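Local coordinates for endosialidase (Enterobacteria phage phi92, PDB 4HIZ) that cleaves alpha-2,8 and alpha-2,9 linkages within sialic acid polymers, using a sialidase-fold domain joined to a beta-helix-containing stalk, at the interface of chains A and B. Residues are numbered along the deposited sequence; one frame, centred on the assembly and turned at random. Chains: chain A/B, Endosialidase.

Contact 1: the interface of chains A and B. Residues chain A 615-616, 622-624; chain B 609, 630-632, 638.
With chi1 at 63°, B:Ser632 turns its hydroxyl into the crowded position between its own backbone nitrogen and carbonyl carbon; the hydroxyl therefore lies beside its own N-H, and both point at the carbonyl oxygen of A:Asp623. The backbone N of B:Ser632 donates to A:Asp623 O at 2.8 Å, while the hydroxyl OG of B:Ser632 donates to A:Asp623 O at 3.1 Å. Both donors stand above the carbonyl plane on the same face, 52° and 53° out of it, away from its lone pairs; both grip the one oxygen, and a water lies near it too. A weak bond from the same hydroxyl reaches the carboxylate OD1 of A:Asp623, a poorly ordered residue whose side-chain contacts are tentative. B:Gln609 comes in alongside, CG anti to its backbone N and the chain extended, with NE2 3.6 Å from A:Gly616 CA. NE2 of B:Gln609 also lies 3.0 Å from the water, which completes a tentative bridge 2.8 Å from A:Asp623 OD1. Glycines meet where the backbones run side by side: A:Gly624 and B:Gly631 form an antiparallel bridge, their CA atoms 3.8 Å apart. Largely backbone-made, this patch joins loops of two subunits and probably helps hold together the stalk of the three-copy assembly, probably the biological trimer.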
loop_
_atom_site.group_PDB
_atom_site.type_symbol
_atom_site.label_atom_id
_atom_site.label_comp_id
_atom_site.label_asym_id
_atom_site.label_seq_id
_atom_site.Cartn_x
_atom_site.Cartn_y
_atom_site.Cartn_z
ATOM N N GLY A 615 -28.346 20.694 15.752
ATOM C CA GLY A 615 -27.721 20.643 17.072
ATOM C C GLY A 615 -27.793 19.250 17.683
ATOM O O GLY A 615 -27.077 18.983 18.671
ATOM N N GLY A 616 -28.701 18.402 17.158
ATOM C CA GLY A 616 -28.795 17.005 17.576
ATOM C C GLY A 616 -28.336 16.064 16.465
ATOM O O GLY A 616 -27.803 16.490 15.437
ATOM N N THR A 622 -37.351 17.139 16.889
ATOM C CA THR A 622 -37.443 16.319 18.094
ATOM C C THR A 622 -36.049 15.918 18.620
ATOM O O THR A 622 -35.910 15.469 19.768
ATOM C CB THR A 622 -38.252 15.066 17.836
ATOM O OG1 THR A 622 -37.760 14.466 16.645
ATOM C CG2 THR A 622 -39.732 15.436 17.640
ATOM N N ASP A 623 -35.013 16.120 17.813
ATOM C CA ASP A 623 -33.659 15.736 18.216
ATOM C C ASP A 623 -32.752 16.924 18.475
ATOM O O ASP A 623 -31.663 16.750 19.023
ATOM C CB ASP A 623 -32.997 14.894 17.133
ATOM C CG ASP A 623 -32.367 13.652 17.671
ATOM O OD1 ASP A 623 -32.385 13.452 18.911
ATOM O OD2 ASP A 623 -31.833 12.879 16.839
ATOM N N GLY A 624 -33.172 18.118 18.062
ATOM C CA GLY A 624 -32.319 19.290 18.246
ATOM C C GLY A 624 -32.823 20.482 17.450
ATOM O O GLY A 624 -33.677 20.363 16.566
ATOM N N GLN B 609 -24.600 18.705 24.600
ATOM C CA GLN B 609 -24.748 18.493 23.147
ATOM C C GLN B 609 -25.123 19.727 22.332
ATOM O O GLN B 609 -26.194 20.302 22.520
ATOM C CB GLN B 609 -25.834 17.430 22.872
ATOM C CG GLN B 609 -25.955 17.068 21.387
ATOM C CD GLN B 609 -27.137 16.128 21.151
ATOM O OE1 GLN B 609 -28.142 16.223 21.852
ATOM N NE2 GLN B 609 -27.038 15.279 20.141
ATOM N N TYR B 630 -28.365 23.910 19.920
ATOM C CA TYR B 630 -28.313 22.897 20.991
ATOM C C TYR B 630 -29.134 21.670 20.592
ATOM O O TYR B 630 -30.162 21.803 19.923
ATOM C CB TYR B 630 -28.916 23.427 22.306
ATOM C CG TYR B 630 -28.154 24.499 23.029
ATOM C CD1 TYR B 630 -27.058 25.155 22.435
ATOM C CD2 TYR B 630 -28.544 24.878 24.308
ATOM C CE1 TYR B 630 -26.361 26.161 23.133
ATOM C CE2 TYR B 630 -27.865 25.870 25.006
ATOM C CZ TYR B 630 -26.778 26.494 24.422
ATOM O OH TYR B 630 -26.141 27.477 25.130
ATOM N N GLY B 631 -28.693 20.488 21.004
ATOM C CA GLY B 631 -29.429 19.256 20.745
ATOM C C GLY B 631 -30.425 18.910 21.844
ATOM O O GLY B 631 -30.514 19.618 22.872
ATOM N N SER B 632 -31.199 17.851 21.605
ATOM C CA SER B 632 -32.244 17.469 22.555
ATOM C C SER B 632 -31.686 16.932 23.856
ATOM O O SER B 632 -32.413 16.861 24.837
ATOM C CB SER B 632 -33.213 16.448 21.928
ATOM O OG SER B 632 -32.518 15.251 21.610
ATOM N N ASN B 638 -32.618 22.004 22.590
ATOM C CA ASN B 638 -33.180 22.562 21.349
ATOM C C ASN B 638 -33.249 24.091 21.291
ATOM O O ASN B 638 -33.992 24.661 20.483
ATOM C CB ASN B 638 -34.575 21.964 21.111
ATOM C CG ASN B 638 -34.587 20.470 21.274
ATOM O OD1 ASN B 638 -33.601 19.801 20.957
ATOM N ND2 ASN B 638 -35.686 19.932 21.860
HETATM O O HOH W 1 -29.749 14.193 19.355
#

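Contact 2: the interface of chains A and B. Residues chain A 572, 616-617; chain B 598-601, 609.
A:Glu617 reaches across to the backbone of B:Ile601 through its carboxylate. Among the direct hydrogen bonds, B:Ile601 N donates to A:Glu617 OE1 at 2.9 Å, almost straight at 173° and on the anti side of the carboxylate, close to its plane. The glutamate gets there with CG anti to its backbone N (chi1 -175°) and an extended chain. B:Lys599 N also donates to the carbonyl oxygen O of A:Gly616 at 3.0 Å. Within chain B, the amide NE2 of B:Gln609 donates to B:Lys599 O at 3.0 Å, and the side-chain amine nitrogen NZ of B:Lys599 bonds to B:Asn600 O, ties that should steady this turn of backbone. Packing is supplied by the stem of A:Glu617, with A:Glu617 CG 3.9 Å from B:Asn600 CA; carboxylate and amide planes of the two side chains are 58° apart. B:Ile601 crosses the glutamate at about a right angle, its CG1 3.5 Å from A:Glu617 OE1. Water adds to this: the one held by B:Gln609 NE2 also bonds A:Glu617 N, and another lies 2.8 Å from A:Thr572 OG1 and 3.0 Å from B:Asn600 ND2. The patch lies where strand 594-599 of chain B ends, against the loop that follows strand 610-614 of chain A, with A:Thr572 on strand 570-573 at its far margin.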
loop_
_atom_site.group_PDB
_atom_site.type_symbol
_atom_site.label_atom_id
_atom_site.label_comp_id
_atom_site.label_asym_id
_atom_site.label_seq_id
_atom_site.Cartn_x
_atom_site.Cartn_y
_atom_site.Cartn_z
ATOM N N THR A 572 -17.712 11.112 9.606
ATOM C CA THR A 572 -17.890 11.333 11.049
ATOM C C THR A 572 -16.559 11.805 11.587
ATOM O O THR A 572 -15.535 11.182 11.327
ATOM C CB THR A 572 -18.338 10.059 11.786
ATOM O OG1 THR A 572 -19.622 9.686 11.287
ATOM C CG2 THR A 572 -18.443 10.302 13.315
ATOM N N GLY A 616 -28.701 18.402 17.158
ATOM C CA GLY A 616 -28.795 17.005 17.576
ATOM C C GLY A 616 -28.336 16.064 16.465
ATOM O O GLY A 616 -27.803 16.490 15.437
ATOM N N GLU A 617 -28.557 14.772 16.676
ATOM C CA GLU A 617 -27.922 13.754 15.854
ATOM C C GLU A 617 -28.615 13.555 14.500
ATOM O O GLU A 617 -27.984 13.100 13.530
ATOM C CB GLU A 617 -27.824 12.428 16.654
ATOM C CG GLU A 617 -27.054 11.329 15.907
ATOM C CD GLU A 617 -26.596 10.131 16.774
ATOM O OE1 GLU A 617 -26.164 10.284 17.946
ATOM O OE2 GLU A 617 -26.632 9.009 16.237
ATOM N N ALA B 598 -24.473 17.412 11.515
ATOM C CA ALA B 598 -25.182 17.154 12.763
ATOM C C ALA B 598 -24.239 16.800 13.906
ATOM O O ALA B 598 -23.059 16.431 13.692
ATOM C CB ALA B 598 -26.200 15.988 12.584
ATOM N N LYS B 599 -24.797 16.824 15.114
ATOM C CA LYS B 599 -24.018 16.576 16.312
ATOM C C LYS B 599 -24.494 15.274 16.954
ATOM O O LYS B 599 -25.618 15.206 17.454
ATOM C CB LYS B 599 -24.167 17.752 17.296
ATOM C CG LYS B 599 -23.437 17.521 18.654
ATOM C CD LYS B 599 -21.897 17.557 18.450
ATOM C CE LYS B 599 -21.224 16.884 19.643
ATOM N NZ LYS B 599 -21.307 15.391 19.480
ATOM N N ASN B 600 -23.642 14.259 16.921
ATOM C CA ASN B 600 -23.969 12.996 17.591
ATOM C C ASN B 600 -24.208 13.184 19.082
ATOM O O ASN B 600 -23.721 14.124 19.708
ATOM C CB ASN B 600 -22.867 11.964 17.352
ATOM C CG ASN B 600 -22.909 11.361 15.949
ATOM O OD1 ASN B 600 -23.921 11.416 15.267
ATOM N ND2 ASN B 600 -21.812 10.758 15.531
ATOM N N ILE B 601 -24.963 12.245 19.674
ATOM C CA ILE B 601 -25.095 12.272 21.119
ATOM C C ILE B 601 -23.733 12.099 21.803
ATOM O O ILE B 601 -22.986 11.147 21.504
ATOM C CB ILE B 601 -26.052 11.151 21.592
ATOM C CG1 ILE B 601 -27.445 11.400 20.993
ATOM C CG2 ILE B 601 -26.129 11.139 23.121
ATOM C CD1 ILE B 601 -28.394 10.220 21.123
ATOM N N GLN B 609 -24.600 18.705 24.600
ATOM C CA GLN B 609 -24.748 18.493 23.147
ATOM C C GLN B 609 -25.123 19.727 22.332
ATOM O O GLN B 609 -26.194 20.302 22.520
ATOM C CB GLN B 609 -25.834 17.430 22.872
ATOM C CG GLN B 609 -25.955 17.068 21.387
ATOM C CD GLN B 609 -27.137 16.128 21.151
ATOM O OE1 GLN B 609 -28.142 16.223 21.852
ATOM N NE2 GLN B 609 -27.038 15.279 20.141
HETATM O O HOH W 2 -29.749 14.193 19.355
HETATM O O HOH W 3 -21.582 8.954 13.122
#

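Contact 3: the interface of chains A and B. Residues chain A 589-592; chain B 572-574, 582.
B:Val573 runs its backbone alongside the last residues of strand 585-590 of chain A, and the tight half of this contact is made there. The N of B:Val573 donates to A:Lys589 O at 2.9 Å, and the carbonyl oxygen O of B:Val573 receives A:Asp591 N at 2.8 Å; the latter bond is nearly straight, 178° at the hydrogen. These bonds belong to a parallel pairing of A:Lys589 with B:Thr572 and A:Leu590 with B:Val573. Beside this seam, with chi1 -59° placing OG1 of B:Thr572 beside the backbone N, the methyl CG2 lies anti to that N and packs 3.6 Å from the carboxylate OD2 of A:Asp591. The CB of A:Asp591 meanwhile rests 3.9 Å from B:Thr574 CA. The other half is looser and water-mediated. Here B:Gln582, its chain bent at chi2 (64°), brings its amide near A:Gly592 without a direct bond across, the nearest pair being 3.7 Å apart at B:Gln582 NE2 and A:Gly592 N. That amide is instead held within its own chain by B:Thr574 O. A water then joins the two subunits, lying 2.8 Å from A:Asp591 OD2 and also beside B:Thr574 O, while the side-chain oxygen OE1 of B:Gln582 meets the same water at 2.9 Å.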
loop_
_atom_site.group_PDB
_atom_site.type_symbol
_atom_site.label_atom_id
_atom_site.label_comp_id
_atom_site.label_asym_id
_atom_site.label_seq_id
_atom_site.Cartn_x
_atom_site.Cartn_y
_atom_site.Cartn_z
ATOM N N LYS A 589 -11.936 22.412 10.775
ATOM C CA LYS A 589 -11.487 23.790 10.527
ATOM C C LYS A 589 -11.241 23.986 9.047
ATOM O O LYS A 589 -10.812 23.067 8.355
ATOM C CB LYS A 589 -10.179 24.088 11.278
ATOM C CG LYS A 589 -10.275 23.812 12.769
ATOM C CD LYS A 589 -8.880 23.818 13.385
ATOM C CE LYS A 589 -8.907 23.488 14.862
ATOM N NZ LYS A 589 -7.532 23.581 15.445
ATOM N N LEU A 590 -11.527 25.183 8.566
ATOM C CA LEU A 590 -11.307 25.516 7.153
ATOM C C LEU A 590 -10.248 26.609 7.028
ATOM O O LEU A 590 -10.320 27.635 7.723
ATOM C CB LEU A 590 -12.605 25.965 6.460
ATOM C CG LEU A 590 -13.640 24.867 6.082
ATOM C CD1 LEU A 590 -14.228 24.270 7.281
ATOM C CD2 LEU A 590 -14.747 25.453 5.237
ATOM N N ASP A 591 -9.260 26.354 6.178
ATOM C CA ASP A 591 -8.269 27.408 5.838
ATOM C C ASP A 591 -8.869 28.299 4.752
ATOM O O ASP A 591 -10.100 28.363 4.595
ATOM C CB ASP A 591 -6.968 26.766 5.344
ATOM C CG ASP A 591 -6.214 26.045 6.457
ATOM O OD1 ASP A 591 -6.334 26.504 7.618
ATOM O OD2 ASP A 591 -5.474 25.055 6.189
ATOM N N GLY A 592 -7.988 28.971 3.998
ATOM C CA GLY A 592 -8.406 29.918 2.970
ATOM C C GLY A 592 -8.719 31.288 3.542
ATOM O O GLY A 592 -8.612 31.521 4.743
ATOM N N THR B 572 -9.036 19.241 8.853
ATOM C CA THR B 572 -8.784 20.602 8.343
ATOM C C THR B 572 -8.868 20.561 6.827
ATOM O O THR B 572 -8.217 19.723 6.186
ATOM C CB THR B 572 -7.400 21.150 8.766
ATOM O OG1 THR B 572 -7.352 21.153 10.198
ATOM C CG2 THR B 572 -7.173 22.584 8.220
ATOM N N VAL B 573 -9.687 21.438 6.265
ATOM C CA VAL B 573 -9.774 21.524 4.795
ATOM C C VAL B 573 -8.871 22.706 4.416
ATOM O O VAL B 573 -9.050 23.814 4.933
ATOM C CB VAL B 573 -11.215 21.719 4.326
ATOM C CG1 VAL B 573 -11.303 21.585 2.783
ATOM C CG2 VAL B 573 -12.139 20.642 4.963
ATOM N N THR B 574 -7.893 22.441 3.545
ATOM C CA THR B 574 -6.746 23.359 3.405
ATOM C C THR B 574 -6.780 24.303 2.194
ATOM O O THR B 574 -6.294 25.427 2.307
ATOM C CB THR B 574 -5.416 22.556 3.277
ATOM O OG1 THR B 574 -5.443 21.787 2.055
ATOM C CG2 THR B 574 -5.204 21.628 4.489
ATOM N N GLN B 582 -2.317 28.606 -2.548
ATOM C CA GLN B 582 -3.370 28.601 -1.531
ATOM C C GLN B 582 -4.656 29.193 -2.115
ATOM O O GLN B 582 -4.683 30.367 -2.500
ATOM C CB GLN B 582 -2.927 29.429 -0.317
ATOM C CG GLN B 582 -4.023 29.651 0.717
ATOM C CD GLN B 582 -4.444 28.313 1.322
ATOM O OE1 GLN B 582 -3.595 27.569 1.824
ATOM N NE2 GLN B 582 -5.739 27.990 1.238
HETATM O O HOH W 4 -3.781 25.844 4.141
#

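Contact 1 and contact 2 are neighbours, the centres of their C-alpha atoms about 8 Å apart. They share A:Gly616 and B:Gln609, and one water bonded to B:Gln609 NE2 serves both. Contact 3 lies farther off, about 22 Å from contact 2 and about 27 Å from contact 1. Strand 570-573 of chain A borders contact 2 through a water, and that of chain B pairs in contact 3, which gives the strand both roles in each copy. The same strand can thus face different neighbours around the three-copy assembly, an arrangement that probably stabilises an intertwined stalk.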